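PDB 3JV1: p22 protein from Trypanosoma brucei, which acts as an RNA-editing accessory factor specific for the cytochrome oxidase subunit II transcript and belongs to the Mam33 family. Local coordinates for residues Glu16-Arg21 with Ser165-Tyr170; Glu26-Pro31 with Ile158-Leu163; Trp34-Lys39 with Phe45-Ser50. All blocks are in the same frame, centred on the assembly; numbering follows the deposited sequence.

The three contacts lead from the helical end of the fold to its sheet. Interactions 1 and 2 both use the long helix 152-181, and their centres are about 16 Å apart; interaction 3, about 12 Å from interaction 2 and 24 Å from interaction 1, is the hairpin at one border of the antiparallel sheet. Nested along the sequence, interaction 3 lies within the loop closed by interaction 2, itself within that of interaction 1. Interaction 3 touches both others, through the Asp169-Arg38 salt bridge and through Phe161 on Ile36, whereas interactions 1 and 2 merely adjoin along the chain. The N-terminal helix, its following loop and the first strand thus all fasten to the C-terminal helix.

Interaction 1. Residues Glu16-Arg21 with Ser165-Tyr170; sequences EDERQR and SEQADY
Gln167 NE2 is shared between two acceptors, Glu18 OE2 across the contact and Glu171 OE1 on its own helix. The bond from Gln167 NE2 to Glu18 OE2 is short, 2.6 Å, but bent, with 140° at the hydrogen. The two side chains come from opposite directions, and their carboxylate and amide are nearly coplanar, with OE2 offering the lone pair that faces away from its sister oxygen. Glu18 OE2 also lies 2.8 Å from Gln167 OE1, an acceptor, and this close approach makes the exact orientation of the amide doubtful.

The setting is the paired N- and C-terminal helices characteristic of the Mam33 family: Glu18 belongs to helix 2-18, which runs antiparallel to helix 152-181. Here a type I turn from Glu18 to Arg21, closed by Arg21 N on Glu18 O at 2.9 Å, brings Arg21 back beside Glu18. Its NH1 meets the other carboxylate oxygen, Glu18 OE1, at 3.1 Å in a salt bridge, while one guanidinium face rests over the backbone at Asp17 and Glu18. The two oxygens of this buried carboxylate thus have different partners, Gln167 and Arg21, which should limit its rotation.

Tyr170 meets the same carboxylate with its ring edge. The carboxylate carbon Glu18 CD lies in the plane of the ring, 3.8 Å from Tyr170 CE2, and the carboxylate stands 88° to the ring. The phenol OH bonds to Glu14, which also salt-bridges Arg21, and Tyr125 of the second subunit packs on Tyr170.

Interaction 2. Residues Glu26-Pro31 with Ile158-Leu163; sequences EKPEIP and IDQFSL
Pro28 and Phe161 bring the two backbones together, with their CA atoms 5.9 Å apart. Residues 26-31 are extended, with torsions close to polyproline II, and run nearly antiparallel to one and a half turns of helix at 158-163. Between residues 26-31 and 158-163 there are no hydrogen bonds, and side chains carry the contact.

Pro28 is the one that presses inward. Pro28 CG sits 3.5 Å from Gln160 CB. The same Pro28 CG is 3.6 Å from the backbone nitrogen Phe161 N, so the pyrrolidine leans on the helix surface where these two residues join. Gln160 slides past the proline in the opposite direction and brings its OE1 to 3.9 Å from Pro28 CB. On the other flank, Pro28 CD reaches Phe161 CD1 at 4.2 Å, approaching the ring obliquely.

In this Mam33-family fold the segment connects helix 2-18 to strand 35-37 and runs along the C-terminal helix, whose Phe157 and Trp164 widen the apolar seat under Pro28. Phe161, with CG anti to its N (chi1 -163°), lies between this connection and the sheet, meeting the ring of Phe45 edge-to-face and touching Ile36.

Lys27 lies alongside Phe161 with its chain fully extended, and its CE comes to the ring edge, 4.2 Å from Phe161 CE1. It is the CE methylene that makes this contact; the lysine chain also touches Trp164.

Interaction 3. Residues Trp34-Lys39 with Phe45-Ser50; sequences WTIDRK and FTMRKS
Lys49 turns its CG into the crowded position between backbone N and carbonyl carbon (chi1 63°), while Trp34 swings its indole beside its own N (chi1 -69°), and the lysine chain consequently lies over one face of the ring. Lys49 CG stands 3.5 Å from the centroid of the Trp34 six-membered ring, 3° off its normal, a well-centred CH-pi contact; Lys49 CD continues across the face, 3.3 Å from Trp34 CE2. A later bend in the chain takes NZ on to the carbonyl oxygen of Arg148.

Strands 35-37 and 46-50 form an antiparallel beta hairpin at one border of the sheet. Thr35-Arg48 and Asp37-Thr46 are hydrogen-bonded pairs, each with two bonds; the shorter of the first pair is Thr35 N to Arg48 O, 2.7 Å. Ile36-Met47 is the non-hydrogen-bonded pair between them.

Its side chains lie on the face turned to helix 152-181. Ile36 CD1 reaches Phe45 CD1 at 3.7 Å and Met47 CG at 4.0 Å, and Met47 crosses Trp34 at about a right angle, its CB 3.8 Å from Trp34 CE3. Leu154 of the helix touches Trp34.

The face bearing Thr35, Asp37, Thr46 and Arg48 is polar. Thr46 OG1 donates to Asp37 OD2 at 3.1 Å, using the lone pair away from the other oxygen, and Arg48 runs alongside Asp37 with Arg48 NH1 4.2 Å from Asp37 OD2, too far for a salt bridge. The hairpin is thus amphipathic, and the nearby guanidinium would be expected to favour the ionised Asp37.

Interaction 1. Residues Glu16-Arg21 with Ser165-Tyr170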
# COMPACT_ATOMS: atom_id res chain seq x y z
N GLU A 16 -5.91 35.26 -5.05
CA GLU A 16 -5.41 36.62 -5.20
C GLU A 16 -4.28 36.89 -4.22
O GLU A 16 -3.28 37.48 -4.60
CB GLU A 16 -6.54 37.64 -4.99
CG GLU A 16 -7.65 37.54 -6.02
CD GLU A 16 -8.73 38.59 -5.82
OE1 GLU A 16 -9.32 38.65 -4.71
OE2 GLU A 16 -9.00 39.34 -6.78
N ASP A 17 -4.44 36.46 -2.97
CA ASP A 17 -3.40 36.69 -1.97
C ASP A 17 -2.12 35.91 -2.31
O ASP A 17 -1.03 36.47 -2.31
CB ASP A 17 -3.88 36.28 -0.57
CG ASP A 17 -5.00 37.16 -0.05
OD1 ASP A 17 -5.31 38.18 -0.71
OD2 ASP A 17 -5.56 36.83 1.01
N GLU A 18 -2.28 34.63 -2.59
CA GLU A 18 -1.15 33.76 -2.94
C GLU A 18 -0.24 34.40 -3.99
O GLU A 18 0.98 34.48 -3.81
CB GLU A 18 -1.68 32.42 -3.44
CG GLU A 18 -0.62 31.48 -3.99
CD GLU A 18 0.41 31.03 -2.96
OE1 GLU A 18 0.23 31.29 -1.75
OE2 GLU A 18 1.41 30.40 -3.38
N ARG A 19 -0.83 34.86 -5.09
CA ARG A 19 -0.09 35.49 -6.17
C ARG A 19 0.73 36.73 -5.74
O ARG A 19 1.63 37.16 -6.46
CB ARG A 19 -1.04 35.90 -7.30
CG ARG A 19 -1.71 34.74 -8.02
CD ARG A 19 -2.72 35.26 -9.03
NE ARG A 19 -3.42 34.19 -9.75
CZ ARG A 19 -4.46 34.38 -10.55
NH1 ARG A 19 -4.95 35.61 -10.73
NH2 ARG A 19 -5.04 33.36 -11.16
N GLN A 20 0.41 37.29 -4.58
CA GLN A 20 1.13 38.47 -4.08
C GLN A 20 2.18 38.11 -3.05
O GLN A 20 2.95 38.97 -2.61
CB GLN A 20 0.15 39.46 -3.45
CG GLN A 20 -0.87 40.04 -4.39
CD GLN A 20 -1.86 40.92 -3.65
OE1 GLN A 20 -1.48 41.95 -3.08
NE2 GLN A 20 -3.12 40.52 -3.64
N ARG A 21 2.22 36.85 -2.66
CA ARG A 21 3.18 36.40 -1.67
C ARG A 21 4.55 36.19 -2.27
O ARG A 21 4.68 35.74 -3.41
CB ARG A 21 2.68 35.12 -1.00
CG ARG A 21 1.47 35.36 -0.10
CD ARG A 21 0.79 34.07 0.34
NE ARG A 21 -0.43 34.35 1.10
CZ ARG A 21 -1.45 33.51 1.22
NH1 ARG A 21 -1.40 32.32 0.63
NH2 ARG A 21 -2.52 33.86 1.92
N SER A 165 6.24 23.26 -9.59
CA SER A 165 5.01 22.64 -10.04
C SER A 165 4.00 22.51 -8.90
O SER A 165 2.80 22.56 -9.12
CB SER A 165 5.27 21.27 -10.68
OG SER A 165 5.83 20.36 -9.75
N GLU A 166 4.49 22.36 -7.67
CA GLU A 166 3.60 22.27 -6.53
C GLU A 166 2.85 23.59 -6.42
O GLU A 166 1.64 23.63 -6.19
CB GLU A 166 4.39 22.02 -5.24
CG GLU A 166 3.54 22.05 -4.00
CD GLU A 166 4.33 21.78 -2.72
OE1 GLU A 166 5.39 22.41 -2.53
OE2 GLU A 166 3.87 20.94 -1.92
N GLN A 167 3.59 24.68 -6.60
CA GLN A 167 3.06 26.03 -6.53
C GLN A 167 2.02 26.23 -7.63
O GLN A 167 0.95 26.81 -7.39
CB GLN A 167 4.20 27.04 -6.68
CG GLN A 167 3.77 28.50 -6.76
CD GLN A 167 2.97 28.93 -5.56
OE1 GLN A 167 3.33 28.65 -4.42
NE2 GLN A 167 1.86 29.63 -5.81
N ALA A 168 2.33 25.75 -8.82
CA ALA A 168 1.41 25.86 -9.94
C ALA A 168 0.16 25.00 -9.69
O ALA A 168 -0.96 25.42 -9.97
CB ALA A 168 2.10 25.42 -11.23
N ASP A 169 0.37 23.80 -9.16
CA ASP A 169 -0.75 22.91 -8.87
C ASP A 169 -1.66 23.51 -7.81
O ASP A 169 -2.88 23.35 -7.86
CB ASP A 169 -0.25 21.53 -8.39
CG ASP A 169 0.32 20.69 -9.52
OD1 ASP A 169 0.09 21.03 -10.71
OD2 ASP A 169 0.98 19.68 -9.22
N TYR A 170 -1.05 24.19 -6.85
CA TYR A 170 -1.81 24.82 -5.77
C TYR A 170 -2.73 25.90 -6.30
O TYR A 170 -3.88 25.99 -5.89
CB TYR A 170 -0.87 25.43 -4.73
CG TYR A 170 -1.63 26.17 -3.65
CD1 TYR A 170 -2.60 25.52 -2.90
CD2 TYR A 170 -1.37 27.52 -3.38
CE1 TYR A 170 -3.31 26.18 -1.90
CE2 TYR A 170 -2.08 28.19 -2.38
CZ TYR A 170 -3.04 27.52 -1.65
OH TYR A 170 -3.75 28.16 -0.66

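Interaction 2. Residues Glu26-Pro31 with Ile158-Leu163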
# COMPACT_ATOMS: atom_id res chain seq x y z
N GLU A 26 10.76 29.88 -9.11
CA GLU A 26 10.93 30.21 -10.52
C GLU A 26 11.08 28.88 -11.25
O GLU A 26 11.58 27.90 -10.68
CB GLU A 26 12.17 31.07 -10.70
CG GLU A 26 12.32 31.65 -12.10
CD GLU A 26 13.59 32.46 -12.25
OE1 GLU A 26 13.76 33.46 -11.52
OE2 GLU A 26 14.43 32.09 -13.11
N LYS A 27 10.66 28.82 -12.51
CA LYS A 27 10.75 27.59 -13.28
C LYS A 27 12.17 27.23 -13.73
O LYS A 27 12.80 27.95 -14.49
CB LYS A 27 9.84 27.64 -14.51
CG LYS A 27 9.80 26.31 -15.25
CD LYS A 27 8.80 26.31 -16.39
CE LYS A 27 8.71 24.93 -17.00
NZ LYS A 27 7.68 24.86 -18.07
N PRO A 28 12.67 26.07 -13.26
CA PRO A 28 14.01 25.54 -13.55
C PRO A 28 14.15 25.12 -15.01
O PRO A 28 13.18 24.68 -15.63
CB PRO A 28 14.11 24.32 -12.63
CG PRO A 28 13.12 24.60 -11.55
CD PRO A 28 11.98 25.21 -12.30
N GLU A 29 15.35 25.26 -15.55
CA GLU A 29 15.60 24.85 -16.92
C GLU A 29 15.90 23.36 -16.84
O GLU A 29 16.66 22.93 -15.98
CB GLU A 29 16.79 25.62 -17.50
CG GLU A 29 16.55 27.13 -17.56
CD GLU A 29 17.73 27.91 -18.07
OE1 GLU A 29 18.81 27.85 -17.44
OE2 GLU A 29 17.58 28.60 -19.10
N ILE A 30 15.27 22.58 -17.71
CA ILE A 30 15.46 21.13 -17.70
C ILE A 30 16.85 20.74 -18.16
O ILE A 30 17.33 21.23 -19.18
CB ILE A 30 14.41 20.43 -18.58
CG1 ILE A 30 14.56 18.91 -18.46
CG2 ILE A 30 14.58 20.87 -20.02
CD1 ILE A 30 13.42 18.14 -19.07
N PRO A 31 17.52 19.86 -17.41
CA PRO A 31 18.87 19.39 -17.74
C PRO A 31 18.98 18.86 -19.17
O PRO A 31 18.08 18.18 -19.66
CB PRO A 31 19.12 18.30 -16.69
CG PRO A 31 18.35 18.79 -15.50
CD PRO A 31 17.05 19.26 -16.14
N ILE A 158 15.32 18.30 -9.56
CA ILE A 158 14.10 17.66 -9.10
C ILE A 158 13.41 18.42 -7.96
O ILE A 158 12.19 18.55 -7.96
CB ILE A 158 14.39 16.20 -8.66
CG1 ILE A 158 14.64 15.35 -9.91
CG2 ILE A 158 13.24 15.64 -7.84
CD1 ILE A 158 15.03 13.93 -9.62
N ASP A 159 14.19 18.92 -7.00
CA ASP A 159 13.62 19.68 -5.89
C ASP A 159 13.05 20.98 -6.42
O ASP A 159 11.91 21.34 -6.13
CB ASP A 159 14.67 20.01 -4.83
CG ASP A 159 15.03 18.83 -3.96
OD1 ASP A 159 14.12 18.07 -3.57
OD2 ASP A 159 16.23 18.66 -3.64
N GLN A 160 13.86 21.70 -7.19
CA GLN A 160 13.44 22.96 -7.77
C GLN A 160 12.20 22.81 -8.64
O GLN A 160 11.25 23.59 -8.52
CB GLN A 160 14.58 23.57 -8.59
CG GLN A 160 15.55 24.42 -7.78
CD GLN A 160 16.75 24.89 -8.60
OE1 GLN A 160 16.61 25.32 -9.74
NE2 GLN A 160 17.93 24.80 -8.00
N PHE A 161 12.19 21.81 -9.53
CA PHE A 161 11.03 21.62 -10.38
C PHE A 161 9.78 21.25 -9.57
O PHE A 161 8.69 21.72 -9.86
CB PHE A 161 11.29 20.54 -11.43
CG PHE A 161 10.31 20.57 -12.57
CD1 PHE A 161 10.46 21.50 -13.59
CD2 PHE A 161 9.21 19.73 -12.59
CE1 PHE A 161 9.52 21.60 -14.62
CE2 PHE A 161 8.26 19.81 -13.61
CZ PHE A 161 8.42 20.75 -14.62
N SER A 162 9.96 20.40 -8.56
CA SER A 162 8.85 19.98 -7.72
C SER A 162 8.21 21.16 -6.99
O SER A 162 7.00 21.22 -6.86
CB SER A 162 9.31 18.93 -6.70
OG SER A 162 9.55 17.68 -7.33
N LEU A 163 9.04 22.07 -6.49
CA LEU A 163 8.53 23.24 -5.78
C LEU A 163 7.73 24.12 -6.72
O LEU A 163 6.64 24.59 -6.38
CB LEU A 163 9.67 24.06 -5.18
CG LEU A 163 10.36 23.51 -3.94
CD1 LEU A 163 11.48 24.45 -3.56
CD2 LEU A 163 9.36 23.36 -2.80

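Interaction 3. Residues Trp34-Lys39 with Phe45-Ser50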
# COMPACT_ATOMS: atom_id res chain seq x y z
N TRP A 34 17.53 15.53 -21.17
CA TRP A 34 16.35 15.00 -20.49
C TRP A 34 15.04 15.52 -21.05
O TRP A 34 14.93 16.69 -21.40
CB TRP A 34 16.38 15.34 -19.00
CG TRP A 34 17.43 14.62 -18.23
CD1 TRP A 34 18.68 15.06 -17.94
CD2 TRP A 34 17.30 13.34 -17.61
NE1 TRP A 34 19.34 14.14 -17.16
CE2 TRP A 34 18.51 13.07 -16.94
CE3 TRP A 34 16.27 12.39 -17.54
CZ2 TRP A 34 18.73 11.90 -16.21
CZ3 TRP A 34 16.49 11.21 -16.82
CH2 TRP A 34 17.71 10.98 -16.16
N THR A 35 14.06 14.63 -21.13
CA THR A 35 12.73 14.99 -21.58
C THR A 35 11.92 14.90 -20.30
O THR A 35 12.30 14.16 -19.39
CB THR A 35 12.19 13.99 -22.60
OG1 THR A 35 10.90 14.42 -23.05
CG2 THR A 35 12.04 12.61 -21.97
N ILE A 36 10.83 15.65 -20.20
CA ILE A 36 10.03 15.58 -18.99
C ILE A 36 8.55 15.39 -19.28
O ILE A 36 7.98 16.04 -20.15
CB ILE A 36 10.24 16.80 -18.09
CG1 ILE A 36 9.50 16.59 -16.77
CG2 ILE A 36 9.78 18.06 -18.78
CD1 ILE A 36 10.10 17.35 -15.60
N ASP A 37 7.96 14.47 -18.54
CA ASP A 37 6.56 14.14 -18.68
C ASP A 37 5.85 14.64 -17.43
O ASP A 37 5.74 13.92 -16.43
CB ASP A 37 6.43 12.62 -18.84
CG ASP A 37 5.01 12.13 -18.78
OD1 ASP A 37 4.14 12.71 -19.47
OD2 ASP A 37 4.76 11.15 -18.05
N ARG A 38 5.39 15.89 -17.49
CA ARG A 38 4.68 16.52 -16.37
C ARG A 38 3.46 17.28 -16.87
O ARG A 38 3.54 18.09 -17.80
CB ARG A 38 5.62 17.48 -15.62
CG ARG A 38 5.00 18.20 -14.42
CD ARG A 38 4.37 19.53 -14.82
NE ARG A 38 3.68 20.17 -13.70
CZ ARG A 38 3.04 21.33 -13.78
NH1 ARG A 38 3.00 22.00 -14.93
NH2 ARG A 38 2.43 21.83 -12.71
N LYS A 39 2.32 17.01 -16.24
CA LYS A 39 1.07 17.68 -16.59
C LYS A 39 0.50 18.35 -15.36
O LYS A 39 0.65 17.86 -14.24
CB LYS A 39 0.05 16.67 -17.13
CG LYS A 39 0.38 16.13 -18.52
CD LYS A 39 0.77 14.67 -18.48
CE LYS A 39 -0.38 13.80 -17.99
NZ LYS A 39 -0.07 12.35 -18.13
N PHE A 45 5.70 13.11 -11.68
CA PHE A 45 6.10 13.14 -13.08
C PHE A 45 7.26 12.18 -13.39
O PHE A 45 7.88 11.61 -12.48
CB PHE A 45 6.50 14.57 -13.48
CG PHE A 45 7.66 15.12 -12.70
CD1 PHE A 45 8.97 14.89 -13.13
CD2 PHE A 45 7.46 15.88 -11.55
CE1 PHE A 45 10.05 15.40 -12.41
CE2 PHE A 45 8.53 16.39 -10.82
CZ PHE A 45 9.83 16.16 -11.25
N THR A 46 7.54 12.01 -14.67
CA THR A 46 8.62 11.13 -15.08
C THR A 46 9.57 11.87 -16.02
O THR A 46 9.15 12.75 -16.77
CB THR A 46 8.09 9.89 -15.81
OG1 THR A 46 7.55 10.28 -17.07
CG2 THR A 46 7.00 9.22 -15.00
N MET A 47 10.85 11.52 -15.96
CA MET A 47 11.86 12.13 -16.82
C MET A 47 12.56 11.00 -17.57
O MET A 47 12.73 9.92 -17.03
CB MET A 47 12.88 12.90 -15.99
CG MET A 47 12.30 14.08 -15.21
SD MET A 47 13.56 14.95 -14.25
CE MET A 47 14.57 15.61 -15.57
N ARG A 48 12.96 11.26 -18.81
CA ARG A 48 13.63 10.25 -19.61
C ARG A 48 14.75 10.85 -20.47
O ARG A 48 14.69 12.01 -20.86
CB ARG A 48 12.63 9.56 -20.54
CG ARG A 48 11.36 9.06 -19.87
CD ARG A 48 10.51 8.28 -20.85
NE ARG A 48 9.31 7.71 -20.23
CZ ARG A 48 8.26 8.41 -19.82
NH1 ARG A 48 8.25 9.73 -19.94
NH2 ARG A 48 7.21 7.79 -19.31
N LYS A 49 15.76 10.04 -20.75
CA LYS A 49 16.87 10.46 -21.60
C LYS A 49 17.52 9.20 -22.12
O LYS A 49 17.47 8.15 -21.47
CB LYS A 49 17.90 11.27 -20.82
CG LYS A 49 18.59 10.50 -19.70
CD LYS A 49 19.88 11.17 -19.25
CE LYS A 49 20.98 11.01 -20.28
NZ LYS A 49 22.30 11.50 -19.80
N SER A 50 18.13 9.28 -23.30
CA SER A 50 18.81 8.12 -23.84
C SER A 50 20.28 8.21 -23.47
O SER A 50 20.81 9.29 -23.20
CB SER A 50 18.64 8.04 -25.37
OG SER A 50 19.05 9.23 -26.01